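Local structure of prephenate dehydrogenase (Corynebacterium glutamicum ATCC 13032, 3KTD) at residues 16-26 against 132-142; 101-109 against 185-193. The protein probably oxidises prephenate, using NAD+ or NADP+ as the hydride acceptor. One frame throughout, in Å; residues are numbered along the deposited sequence. Where two conformers were deposited one is given.

Contact 1. Residues 16-26 against 132-142; sequences LGLIGGSLLRD and SGWSASMDGLF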
ATOM      1  N   LEU A  16       8.270 -24.289 -13.828  1.00 35.40           N
ATOM      2  CA  LEU A  16       9.434 -23.788 -13.103  1.00 35.42           C
ATOM      3  C   LEU A  16       9.621 -22.287 -13.251  1.00 35.75           C
ATOM      4  O   LEU A  16      10.653 -21.825 -13.739  1.00 36.15           O
ATOM      5  CB  LEU A  16      10.697 -24.540 -13.547  1.00 35.14           C
ATOM      6  CG  LEU A  16      10.685 -26.022 -13.162  1.00 35.26           C
ATOM      7  CD1 LEU A  16      11.871 -26.789 -13.756  1.00 34.83           C
ATOM      8  CD2 LEU A  16      10.647 -26.153 -11.645  1.00 32.96           C
ATOM      9  N   GLY A  17       8.611 -21.536 -12.811  1.00 36.04           N
ATOM     10  CA  GLY A  17       8.667 -20.070 -12.777  1.00 35.63           C
ATOM     11  C   GLY A  17       8.993 -19.565 -11.378  1.00 35.56           C
ATOM     12  O   GLY A  17       9.655 -20.251 -10.602  1.00 35.28           O
ATOM     13  N   LEU A  18       8.528 -18.361 -11.048  1.00 35.59           N
ATOM     14  CA  LEU A  18       8.775 -17.783  -9.732  1.00 35.46           C
ATOM     15  C   LEU A  18       8.575 -18.789  -8.602  1.00 35.97           C
ATOM     16  O   LEU A  18       9.471 -18.997  -7.783  1.00 35.98           O
ATOM     17  CB  LEU A  18       7.856 -16.596  -9.485  1.00 35.22           C
ATOM     18  CG  LEU A  18       8.069 -15.912  -8.131  1.00 35.82           C
ATOM     19  CD1 LEU A  18       9.420 -15.207  -8.093  1.00 33.53           C
ATOM     20  CD2 LEU A  18       6.933 -14.948  -7.841  1.00 37.70           C
ATOM     21  N   ILE A  19       7.394 -19.403  -8.558  1.00 36.28           N
ATOM     22  CA  ILE A  19       7.053 -20.338  -7.481  1.00 35.50           C
ATOM     23  C   ILE A  19       7.755 -21.679  -7.637  1.00 34.80           C
ATOM     24  O   ILE A  19       8.491 -22.095  -6.751  1.00 35.12           O
ATOM     25  CB  ILE A  19       5.543 -20.609  -7.386  1.00 35.02           C
ATOM     26  CG1 ILE A  19       4.747 -19.312  -7.216  1.00 32.85           C
ATOM     27  CG2 ILE A  19       5.269 -21.520  -6.206  1.00 36.47           C
ATOM     28  CD1 ILE A  19       5.082 -18.561  -5.977  1.00 31.61           C
ATOM     29  N   GLY A  20       7.519 -22.346  -8.760  1.00 34.31           N
ATOM     30  CA  GLY A  20       8.077 -23.674  -9.014  1.00 34.15           C
ATOM     31  C   GLY A  20       9.592 -23.709  -9.013  1.00 34.20           C
ATOM     32  O   GLY A  20      10.207 -24.589  -8.411  1.00 32.89           O
ATOM     33  N   GLY A  21      10.194 -22.740  -9.693  1.00 34.60           N
ATOM     34  CA  GLY A  21      11.644 -22.648  -9.783  1.00 34.90           C
ATOM     35  C   GLY A  21      12.269 -22.420  -8.425  1.00 34.55           C
ATOM     36  O   GLY A  21      13.224 -23.116  -8.048  1.00 34.66           O
ATOM     37  N   SER A  22      11.727 -21.439  -7.707  1.00 33.76           N
ATOM     38  CA  SER A  22      12.147 -21.131  -6.338  1.00 34.03           C
ATOM     39  C   SER A  22      12.033 -22.335  -5.408  1.00 33.41           C
ATOM     40  O   SER A  22      12.829 -22.490  -4.488  1.00 33.10           O
ATOM     41  CB  SER A  22      11.285 -20.009  -5.758  1.00 33.91           C
ATOM     42  OG  SER A  22      11.577 -18.786  -6.385  1.00 35.24           O
ATOM     43  N   LEU A  23      11.011 -23.153  -5.634  1.00 33.23           N
ATOM     44  CA  LEU A  23      10.803 -24.358  -4.855  1.00 33.16           C
ATOM     45  C   LEU A  23      11.890 -25.374  -5.201  1.00 33.05           C
ATOM     46  O   LEU A  23      12.464 -25.978  -4.314  1.00 32.66           O
ATOM     47  CB  LEU A  23       9.408 -24.929  -5.129  1.00 33.17           C
ATOM     48  CG  LEU A  23       8.997 -26.193  -4.375  1.00 32.78           C
ATOM     49  CD1 LEU A  23       8.836 -25.921  -2.888  1.00 30.50           C
ATOM     50  CD2 LEU A  23       7.712 -26.749  -4.964  1.00 30.99           C
ATOM     51  N   LEU A  24      12.186 -25.535  -6.487  1.00 33.60           N
ATOM     52  CA  LEU A  24      13.212 -26.470  -6.930  1.00 34.36           C
ATOM     53  C   LEU A  24      14.548 -26.084  -6.322  1.00 35.59           C
ATOM     54  O   LEU A  24      15.288 -26.945  -5.827  1.00 35.60           O
ATOM     55  CB  LEU A  24      13.330 -26.474  -8.457  1.00 34.46           C
ATOM     56  CG  LEU A  24      14.434 -27.333  -9.096  1.00 34.18           C
ATOM     57  CD1 LEU A  24      14.067 -28.787  -9.092  1.00 33.03           C
ATOM     58  CD2 LEU A  24      14.708 -26.887 -10.519  1.00 36.05           C
ATOM     59  N   ARG A  25      14.849 -24.789  -6.357  1.00 36.45           N
ATOM     60  CA  ARG A  25      16.122 -24.291  -5.842  1.00 37.08           C
ATOM     61  C   ARG A  25      16.253 -24.510  -4.336  1.00 37.29           C
ATOM     62  O   ARG A  25      17.306 -24.962  -3.871  1.00 37.76           O
ATOM     63  CB  ARG A  25      16.307 -22.804  -6.155  1.00 37.20           C
ATOM     64  CG  ARG A  25      16.598 -22.452  -7.608  1.00 37.81           C
ATOM     65  CD  ARG A  25      16.694 -20.925  -7.743  1.00 39.42           C
ATOM     66  NE  ARG A  25      17.070 -20.458  -9.078  1.00 38.80           N
ATOM     67  CZ  ARG A  25      18.303 -20.486  -9.580  1.00 38.57           C
ATOM     68  NH1 ARG A  25      19.313 -20.989  -8.878  1.00 39.05           N
ATOM     69  NH2 ARG A  25      18.527 -20.025 -10.805  1.00 38.79           N
ATOM     70  N   ASP A  26      15.200 -24.184  -3.581  1.00 36.56           N
ATOM     71  CA  ASP A  26      15.241 -24.328  -2.121  1.00 36.90           C
ATOM     72  C   ASP A  26      15.305 -25.803  -1.698  1.00 36.93           C
ATOM     73  O   ASP A  26      15.995 -26.143  -0.735  1.00 37.49           O
ATOM     74  CB  ASP A  26      14.046 -23.632  -1.449  1.00 36.97           C
ATOM     75  CG  ASP A  26      14.203 -22.113  -1.368  1.00 39.65           C
ATOM     76  OD1 ASP A  26      15.354 -21.608  -1.436  1.00 42.01           O
ATOM     77  OD2 ASP A  26      13.167 -21.416  -1.210  1.00 40.02           O
ATOM     78  N   SER A 132       6.032 -14.244 -15.748  1.00 44.29           N
ATOM     79  CA  SER A 132       7.430 -14.578 -15.486  0.50 43.85           C
ATOM     80  C   SER A 132       7.876 -16.035 -15.423  1.00 43.49           C
ATOM     81  O   SER A 132       7.243 -16.801 -14.670  1.00 43.62           O
ATOM     82  CB  SER A 132       8.225 -13.561 -14.647  0.50 43.84           C
ATOM     83  OG  SER A 132       7.689 -13.483 -13.334  0.50 41.81           O
ATOM     84  N   GLY A 133       8.940 -16.421 -16.145  1.00 41.72           N
ATOM     85  CA  GLY A 133       9.445 -17.807 -16.172  1.00 40.73           C
ATOM     86  C   GLY A 133      10.586 -18.157 -15.219  1.00 39.65           C
ATOM     87  O   GLY A 133      10.631 -17.681 -14.093  1.00 39.74           O
ATOM     88  N   TRP A 134      11.514 -18.989 -15.682  1.00 39.12           N
ATOM     89  CA  TRP A 134      12.624 -19.518 -14.842  1.00 39.01           C
ATOM     90  C   TRP A 134      13.593 -18.478 -14.279  1.00 38.77           C
ATOM     91  O   TRP A 134      14.090 -18.642 -13.167  1.00 39.21           O
ATOM     92  CB  TRP A 134      13.394 -20.613 -15.607  1.00 37.94           C
ATOM     93  CG  TRP A 134      14.725 -21.029 -15.042  1.00 36.87           C
ATOM     94  CD1 TRP A 134      15.935 -20.845 -15.625  1.00 38.50           C
ATOM     95  CD2 TRP A 134      14.983 -21.733 -13.814  1.00 37.55           C
ATOM     96  NE1 TRP A 134      16.933 -21.381 -14.850  1.00 36.26           N
ATOM     97  CE2 TRP A 134      16.378 -21.930 -13.731  1.00 34.13           C
ATOM     98  CE3 TRP A 134      14.173 -22.215 -12.777  1.00 37.85           C
ATOM     99  CZ2 TRP A 134      16.985 -22.580 -12.655  1.00 33.86           C
ATOM    100  CZ3 TRP A 134      14.781 -22.867 -11.702  1.00 35.90           C
ATOM    101  CH2 TRP A 134      16.174 -23.042 -11.655  1.00 34.22           C
ATOM    102  N   SER A 135      13.851 -17.409 -15.026  1.00 38.33           N
ATOM    103  CA  SER A 135      14.753 -16.358 -14.556  1.00 37.86           C
ATOM    104  C   SER A 135      14.200 -15.656 -13.318  1.00 37.20           C
ATOM    105  O   SER A 135      14.934 -14.977 -12.615  1.00 37.11           O
ATOM    106  CB  SER A 135      15.038 -15.336 -15.666  1.00 37.88           C
ATOM    107  OG  SER A 135      13.894 -14.567 -15.993  1.00 38.37           O
ATOM    108  N   ALA A 136      12.907 -15.825 -13.061  1.00 37.46           N
ATOM    109  CA  ALA A 136      12.249 -15.248 -11.884  1.00 37.92           C
ATOM    110  C   ALA A 136      12.546 -16.005 -10.582  1.00 38.46           C
ATOM    111  O   ALA A 136      12.280 -15.489  -9.499  1.00 38.30           O
ATOM    112  CB  ALA A 136      10.747 -15.201 -12.109  1.00 37.20           C
ATOM    113  N   SER A 137      13.095 -17.216 -10.687  1.00 38.98           N
ATOM    114  CA  SER A 137      13.326 -18.055  -9.517  1.00 39.77           C
ATOM    115  C   SER A 137      14.461 -17.555  -8.640  1.00 41.15           C
ATOM    116  O   SER A 137      15.499 -17.128  -9.142  1.00 42.11           O
ATOM    117  CB  SER A 137      13.619 -19.490  -9.946  1.00 39.90           C
ATOM    118  OG  SER A 137      14.857 -19.591 -10.622  1.00 38.99           O
HETATM  119  N   MSE A 138      14.272 -17.649  -7.326  1.00 42.20           N
HETATM  120  CA  MSE A 138      15.277 -17.196  -6.359  1.00 43.01           C
HETATM  121  C   MSE A 138      15.411 -18.146  -5.173  1.00 42.31           C
HETATM  122  O   MSE A 138      14.726 -19.168  -5.099  1.00 41.99           O
HETATM  123  CB  MSE A 138      14.913 -15.795  -5.872  1.00 43.66           C
HETATM  124  CG  MSE A 138      13.524 -15.703  -5.282  1.00 47.23           C
HETATM  125 SE   MSE A 138      12.962 -13.870  -5.045  0.75 58.27          SE
HETATM  126  CE  MSE A 138      13.682 -13.067  -6.696  1.00 55.30           C
ATOM    127  N   ASP A 139      16.317 -17.808  -4.258  1.00 42.00           N
ATOM    128  CA  ASP A 139      16.534 -18.591  -3.041  1.00 41.43           C
ATOM    129  C   ASP A 139      15.791 -17.982  -1.857  1.00 41.07           C
ATOM    130  O   ASP A 139      15.613 -16.768  -1.778  1.00 41.77           O
ATOM    131  CB  ASP A 139      18.028 -18.678  -2.722  1.00 41.29           C
ATOM    132  CG  ASP A 139      18.797 -19.519  -3.728  1.00 39.19           C
ATOM    133  OD1 ASP A 139      20.009 -19.306  -3.881  1.00 40.82           O
ATOM    134  OD2 ASP A 139      18.196 -20.392  -4.367  1.00 34.69           O
ATOM    135  N   GLY A 140      15.334 -18.839  -0.951  1.00 40.12           N
ATOM    136  CA  GLY A 140      14.675 -18.402   0.275  1.00 39.48           C
ATOM    137  C   GLY A 140      13.427 -17.557   0.122  1.00 38.64           C
ATOM    138  O   GLY A 140      13.131 -16.750   0.991  1.00 38.36           O
ATOM    139  N   LEU A 141      12.685 -17.754  -0.962  1.00 38.23           N
ATOM    140  CA  LEU A 141      11.446 -17.013  -1.191  1.00 38.42           C
ATOM    141  C   LEU A 141      10.412 -17.278  -0.102  1.00 38.72           C
ATOM    142  O   LEU A 141       9.677 -16.370   0.308  1.00 40.07           O
ATOM    143  CB  LEU A 141      10.839 -17.383  -2.551  1.00 38.14           C
ATOM    144  CG  LEU A 141       9.468 -16.790  -2.886  1.00 38.23           C
ATOM    145  CD1 LEU A 141       9.547 -15.274  -3.024  1.00 36.83           C
ATOM    146  CD2 LEU A 141       8.909 -17.420  -4.151  1.00 37.48           C
ATOM    147  N   PHE A 142      10.376 -18.521   0.366  1.00 37.54           N
ATOM    148  CA  PHE A 142       9.358 -18.985   1.293  1.00 36.84           C
ATOM    149  C   PHE A 142       9.734 -18.887   2.769  1.00 36.42           C
ATOM    150  O   PHE A 142       8.904 -19.184   3.630  1.00 35.67           O
ATOM    151  CB  PHE A 142       9.017 -20.441   0.958  1.00 37.20           C
ATOM    152  CG  PHE A 142       8.633 -20.650  -0.475  1.00 35.20           C
ATOM    153  CD1 PHE A 142       7.386 -20.241  -0.937  1.00 36.16           C
ATOM    154  CD2 PHE A 142       9.519 -21.234  -1.365  1.00 32.36           C
ATOM    155  CE1 PHE A 142       7.031 -20.420  -2.263  1.00 36.79           C
ATOM    156  CE2 PHE A 142       9.173 -21.423  -2.683  1.00 31.92           C
ATOM    157  CZ  PHE A 142       7.928 -21.016  -3.138  1.00 35.82           C
TER
HETATM  158  O   HOH W   1      13.022 -19.532  -3.012  1.00 36.78           O
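R25 and S137 show how a surface loop can be moulded to a helix by letting small residues make the hollows and larger ones fill them. With OG lying between the backbone N and the carbonyl carbon (chi1 68°), S137 turns its hydroxyl to the arginine and receives NE at 2.8 Å, within the guanidinium plane; the same OG donates to W134 O, so both roles of the hydroxyl are used. W134 lays the CZ2-CH2 rim of its ring over one face of that guanidinium, the two planes only 8° apart, while the edge of the ring faces the bare backbone of G21, with CZ3 3.7 Å from G21 CA. S137 CB fills the neighbouring dip, 3.5 Å from S22 N. Outside the two segments, R25 NH1 has a salt bridge to E50.

Further along, L141 CD2 is the bump that enters the shallow groove between L18 and S22, lying 3.9 Å from S22 CB. F142 turns its edge to the helix backbone near I19 O and L23 N, and L18 lays CD1 against A136 O. Polar bonds frame this seam. The N-H of the selenomethionine M138 runs almost straight (176°) to S22 OG at 3.1 Å, and G140 N meets the syn lone pair of D26 OD1 at 2.8 Å. A water accepts the N-H of L141 and bridges to D26 OD2 and M138 O.

G17, at the N-cap of the helix, brings its CA to 3.4 Å from G133 O. Together with G20 it belongs to a GxGxxG-like sequence, consistent with the strand-turn-helix of a Rossmann nucleotide-binding fold, along whose first helix the loop runs.

Contact 2. Residues 101-109 against 185-193; sequences VSVKTAVYD and SRVGPHDAA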
ATOM      1  N   VAL A 101      -2.031 -22.419  -6.506  1.00 40.58           N
ATOM      2  CA  VAL A 101      -2.851 -21.311  -6.982  1.00 41.09           C
ATOM      3  C   VAL A 101      -3.538 -20.492  -5.887  1.00 41.33           C
ATOM      4  O   VAL A 101      -4.021 -21.015  -4.894  1.00 41.67           O
ATOM      5  CB  VAL A 101      -3.882 -21.829  -8.005  1.00 41.73           C
ATOM      6  CG1 VAL A 101      -4.811 -20.726  -8.471  1.00 42.86           C
ATOM      7  CG2 VAL A 101      -3.148 -22.454  -9.200  1.00 42.67           C
ATOM      8  N   SER A 102      -3.562 -19.187  -6.123  1.00 42.48           N
ATOM      9  CA  SER A 102      -4.188 -18.162  -5.273  1.00 41.94           C
ATOM     10  C   SER A 102      -5.621 -18.445  -4.835  1.00 41.95           C
ATOM     11  O   SER A 102      -6.018 -18.008  -3.764  1.00 43.16           O
ATOM     12  CB  SER A 102      -4.135 -16.812  -6.015  1.00 42.41           C
ATOM     13  OG  SER A 102      -4.291 -16.971  -7.432  1.00 40.78           O
ATOM     14  N   VAL A 103      -6.394 -19.141  -5.671  1.00 41.27           N
ATOM     15  CA  VAL A 103      -7.778 -19.523  -5.361  1.00 40.65           C
ATOM     16  C   VAL A 103      -7.823 -21.041  -5.240  1.00 40.66           C
ATOM     17  O   VAL A 103      -7.133 -21.736  -5.976  1.00 41.82           O
ATOM     18  CB  VAL A 103      -8.756 -19.056  -6.460  1.00 40.34           C
ATOM     19  CG1 VAL A 103     -10.190 -19.379  -6.082  1.00 40.41           C
ATOM     20  CG2 VAL A 103      -8.612 -17.573  -6.686  1.00 38.92           C
ATOM     21  N   LYS A 104      -8.637 -21.550  -4.317  1.00 39.93           N
ATOM     22  CA  LYS A 104      -8.638 -22.981  -3.978  1.00 38.26           C
ATOM     23  C   LYS A 104      -9.929 -23.727  -4.315  1.00 38.14           C
ATOM     24  O   LYS A 104      -9.877 -24.889  -4.724  1.00 39.03           O
ATOM     25  CB  LYS A 104      -8.314 -23.142  -2.493  1.00 37.67           C
ATOM     26  CG  LYS A 104      -6.842 -22.985  -2.181  1.00 35.10           C
ATOM     27  CD  LYS A 104      -6.112 -24.288  -2.409  1.00 34.97           C
ATOM     28  CE  LYS A 104      -4.833 -24.089  -3.155  1.00 33.15           C
ATOM     29  NZ  LYS A 104      -5.084 -23.669  -4.552  1.00 30.33           N
ATOM     30  N   THR A 105     -11.082 -23.090  -4.141  1.00 37.22           N
ATOM     31  CA  THR A 105     -12.340 -23.763  -4.442  1.00 37.12           C
ATOM     32  C   THR A 105     -12.400 -24.169  -5.910  1.00 37.86           C
ATOM     33  O   THR A 105     -12.816 -25.287  -6.232  1.00 38.30           O
ATOM     34  CB  THR A 105     -13.570 -22.899  -4.111  1.00 36.77           C
ATOM     35  OG1 THR A 105     -13.613 -22.646  -2.703  1.00 36.87           O
ATOM     36  CG2 THR A 105     -14.867 -23.601  -4.528  1.00 34.71           C
ATOM     37  N   ALA A 106     -11.977 -23.273  -6.798  1.00 37.69           N
ATOM     38  CA  ALA A 106     -12.037 -23.553  -8.231  1.00 37.36           C
ATOM     39  C   ALA A 106     -11.205 -24.790  -8.601  1.00 37.15           C
ATOM     40  O   ALA A 106     -11.601 -25.575  -9.477  1.00 37.88           O
ATOM     41  CB  ALA A 106     -11.592 -22.339  -9.029  1.00 36.89           C
ATOM     42  N   VAL A 107     -10.073 -24.968  -7.923  1.00 36.09           N
ATOM     43  CA  VAL A 107      -9.181 -26.098  -8.189  1.00 35.50           C
ATOM     44  C   VAL A 107      -9.759 -27.386  -7.626  1.00 35.22           C
ATOM     45  O   VAL A 107      -9.840 -28.392  -8.329  1.00 35.83           O
ATOM     46  CB  VAL A 107      -7.776 -25.865  -7.597  1.00 34.86           C
ATOM     47  CG1 VAL A 107      -6.896 -27.075  -7.791  1.00 31.16           C
ATOM     48  CG2 VAL A 107      -7.159 -24.673  -8.251  1.00 36.16           C
ATOM     49  N   TYR A 108     -10.163 -27.354  -6.362  1.00 34.62           N
ATOM     50  CA  TYR A 108     -10.714 -28.540  -5.719  1.00 34.77           C
ATOM     51  C   TYR A 108     -11.900 -29.084  -6.536  1.00 35.32           C
ATOM     52  O   TYR A 108     -11.979 -30.290  -6.796  1.00 35.88           O
ATOM     53  CB  TYR A 108     -11.095 -28.220  -4.271  1.00 34.90           C
ATOM     54  CG  TYR A 108     -11.417 -29.408  -3.389  1.00 35.02           C
ATOM     55  CD1 TYR A 108     -10.685 -30.598  -3.476  1.00 36.72           C
ATOM     56  CD2 TYR A 108     -12.420 -29.322  -2.424  1.00 32.26           C
ATOM     57  CE1 TYR A 108     -10.978 -31.684  -2.656  1.00 36.88           C
ATOM     58  CE2 TYR A 108     -12.717 -30.399  -1.593  1.00 33.80           C
ATOM     59  CZ  TYR A 108     -11.991 -31.579  -1.711  1.00 37.46           C
ATOM     60  OH  TYR A 108     -12.277 -32.652  -0.891  1.00 38.30           O
ATOM     61  N   ASP A 109     -12.789 -28.186  -6.966  1.00 34.91           N
ATOM     62  CA  ASP A 109     -13.900 -28.537  -7.847  1.00 34.60           C
ATOM     63  C   ASP A 109     -13.410 -29.258  -9.104  1.00 34.13           C
ATOM     64  O   ASP A 109     -13.948 -30.302  -9.487  1.00 34.48           O
ATOM     65  CB  ASP A 109     -14.663 -27.279  -8.281  1.00 34.82           C
ATOM     66  CG  ASP A 109     -15.555 -26.719  -7.199  1.00 35.29           C
ATOM     67  OD1 ASP A 109     -15.797 -27.388  -6.176  1.00 39.04           O
ATOM     68  OD2 ASP A 109     -16.036 -25.593  -7.385  1.00 40.38           O
ATOM     69  N   SER A 185      -6.042 -24.819   6.117  1.00 33.13           N
ATOM     70  CA  SER A 185      -7.351 -24.215   5.873  1.00 33.68           C
ATOM     71  C   SER A 185      -8.165 -25.020   4.879  1.00 33.65           C
ATOM     72  O   SER A 185      -7.621 -25.589   3.957  1.00 35.05           O
ATOM     73  CB  SER A 185      -7.192 -22.780   5.347  1.00 33.73           C
ATOM     74  OG  SER A 185      -8.446 -22.221   4.982  1.00 34.18           O
ATOM     75  N   ARG A 186      -9.475 -25.068   5.065  1.00 33.78           N
ATOM     76  CA  ARG A 186     -10.343 -25.652   4.046  1.00 34.10           C
ATOM     77  C   ARG A 186     -10.508 -24.607   2.951  1.00 33.98           C
ATOM     78  O   ARG A 186     -10.098 -23.442   3.120  1.00 34.21           O
ATOM     79  CB  ARG A 186     -11.685 -26.072   4.633  1.00 34.13           C
ATOM     80  CG  ARG A 186     -11.569 -27.292   5.521  1.00 34.97           C
ATOM     81  CD  ARG A 186     -12.777 -27.484   6.416  1.00 35.87           C
ATOM     82  NE  ARG A 186     -12.985 -26.350   7.316  1.00 38.10           N
ATOM     83  CZ  ARG A 186     -13.891 -26.317   8.290  1.00 35.54           C
ATOM     84  NH1 ARG A 186     -14.673 -27.357   8.521  1.00 36.96           N
ATOM     85  NH2 ARG A 186     -14.003 -25.240   9.047  1.00 36.39           N
ATOM     86  N   VAL A 187     -11.114 -25.013   1.838  1.00 33.38           N
ATOM     87  CA  VAL A 187     -11.212 -24.138   0.659  1.00 32.98           C
ATOM     88  C   VAL A 187     -12.080 -22.881   0.832  1.00 32.98           C
ATOM     89  O   VAL A 187     -11.754 -21.839   0.284  1.00 32.53           O
ATOM     90  CB  VAL A 187     -11.698 -24.909  -0.587  1.00 32.58           C
ATOM     91  CG1 VAL A 187     -10.699 -25.987  -0.952  1.00 30.26           C
ATOM     92  CG2 VAL A 187     -13.092 -25.477  -0.357  1.00 29.96           C
ATOM     93  N   GLY A 188     -13.171 -22.985   1.584  1.00 33.49           N
ATOM     94  CA  GLY A 188     -14.092 -21.865   1.775  1.00 34.06           C
ATOM     95  C   GLY A 188     -13.527 -20.753   2.640  1.00 35.07           C
ATOM     96  O   GLY A 188     -13.554 -19.584   2.246  1.00 34.96           O
ATOM     97  N   PRO A 189     -13.039 -21.107   3.842  1.00 35.43           N
ATOM     98  CA  PRO A 189     -12.388 -20.158   4.733  1.00 35.41           C
ATOM     99  C   PRO A 189     -11.188 -19.477   4.082  1.00 35.56           C
ATOM    100  O   PRO A 189     -10.951 -18.290   4.319  1.00 36.84           O
ATOM    101  CB  PRO A 189     -11.943 -21.039   5.897  1.00 35.45           C
ATOM    102  CG  PRO A 189     -12.964 -22.113   5.930  1.00 35.79           C
ATOM    103  CD  PRO A 189     -13.227 -22.415   4.495  1.00 35.29           C
ATOM    104  N   HIS A 190     -10.448 -20.215   3.263  1.00 35.24           N
ATOM    105  CA  HIS A 190      -9.296 -19.657   2.552  1.00 34.92           C
ATOM    106  C   HIS A 190      -9.681 -18.624   1.496  1.00 34.84           C
ATOM    107  O   HIS A 190      -9.110 -17.536   1.445  1.00 35.07           O
ATOM    108  CB  HIS A 190      -8.500 -20.763   1.864  1.00 34.44           C
ATOM    109  CG  HIS A 190      -7.439 -20.252   0.946  1.00 32.02           C
ATOM    110  ND1 HIS A 190      -7.699 -19.888  -0.360  1.00 31.41           N
ATOM    111  CD2 HIS A 190      -6.116 -20.037   1.144  1.00 31.24           C
ATOM    112  CE1 HIS A 190      -6.577 -19.479  -0.928  1.00 32.84           C
ATOM    113  NE2 HIS A 190      -5.602 -19.559  -0.040  1.00 31.89           N
ATOM    114  N   ASP A 191     -10.613 -18.985   0.623  1.00 34.74           N
ATOM    115  CA  ASP A 191     -11.037 -18.078  -0.441  1.00 34.73           C
ATOM    116  C   ASP A 191     -11.695 -16.832   0.168  1.00 34.67           C
ATOM    117  O   ASP A 191     -11.556 -15.734  -0.364  1.00 34.44           O
ATOM    118  CB  ASP A 191     -11.992 -18.770  -1.419  1.00 34.48           C
ATOM    119  CG  ASP A 191     -11.312 -19.846  -2.268  1.00 35.13           C
ATOM    120  OD1 ASP A 191     -10.064 -19.977  -2.241  1.00 34.05           O
ATOM    121  OD2 ASP A 191     -12.049 -20.566  -2.977  1.00 35.69           O
ATOM    122  N   ALA A 192     -12.401 -17.021   1.279  1.00 34.36           N
ATOM    123  CA  ALA A 192     -12.998 -15.925   2.027  1.00 34.69           C
ATOM    124  C   ALA A 192     -11.892 -14.982   2.494  1.00 36.51           C
ATOM    125  O   ALA A 192     -12.033 -13.761   2.419  1.00 37.34           O
ATOM    126  CB  ALA A 192     -13.767 -16.454   3.222  1.00 33.49           C
ATOM    127  N   ALA A 193     -10.787 -15.553   2.967  1.00 36.97           N
ATOM    128  CA  ALA A 193      -9.662 -14.748   3.430  1.00 37.31           C
ATOM    129  C   ALA A 193      -8.961 -14.049   2.269  1.00 37.54           C
ATOM    130  O   ALA A 193      -8.754 -12.839   2.313  1.00 39.11           O
ATOM    131  CB  ALA A 193      -8.677 -15.608   4.197  1.00 37.18           C
TER
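T105 and V187, whose CA atoms lie 5.2 Å apart, bring together the starts of two helices, and the short segments 105-109 and 187-193 run roughly antiparallel at 148° with their axes 10.3 Å apart. The contact joins a turn and helix of the Rossmann-type nucleotide-binding domain to the long helix of the dimerization domain, and it illustrates how one carboxylate can gather the N-H groups at a helix start. D191 does the gathering. Its OD1 takes K104 N at 3.0 Å and its OD2 takes T105 N at 2.9 Å, each on the syn lone pair. T105 OG1 adds a third bond to OD2, at 2.6 Å, from above the carboxylate plane; the torsion that sets OG1 anti to the carbonyl carbon (chi1 -63°) swings the hydroxyl over it. H190 ND1 supplies a fourth donor, reaching OD1 on its anti side in a His-carboxylate hydrogen bond. With two donors on each oxygen, the rotation of the carboxylate is well fixed.

V187 CG1 packs against K104 CB and also against Y108 CB, 4.0 Å away, widening the apolar side of the seam; Y108 OH bonds to D156. K104 CG sits over one face of the H190 ring as a CH-pi contact, and beyond it the chain bends back so that NZ reaches V101 O and a salt bridge with D99. Beyond the contact H190 NE2 is hydrogen-bonded to H124, and L222 of the second subunit packs on the same histidine. At the ring edge, in plane, S102 O lies 3.2 Å from H190 CE1.

Overall arrangement
The two contacts alternate along the chain, in the order 16-26, 101-109, 132-142, 185-193, so that neither closes before the other begins. Their centres are 23 Å apart, and their nearest atoms, about 7 Å apart, do not touch. Both draw on one mixed sheet: segments 16-26, 101-109 and 132-142 follow the parallel strands 11-14, 97-99 and 120-125, whereas 185-193 follows the edge strand 181-184. Contact 1 stays within the nucleotide-binding domain, fastening a loop to its first helix, while contact 2 ties that domain to helix 187-214, which also meets the second subunit. Contact 2, unlike contact 1, thus lies where the nucleotide-binding domain, the long helix and the second subunit come together.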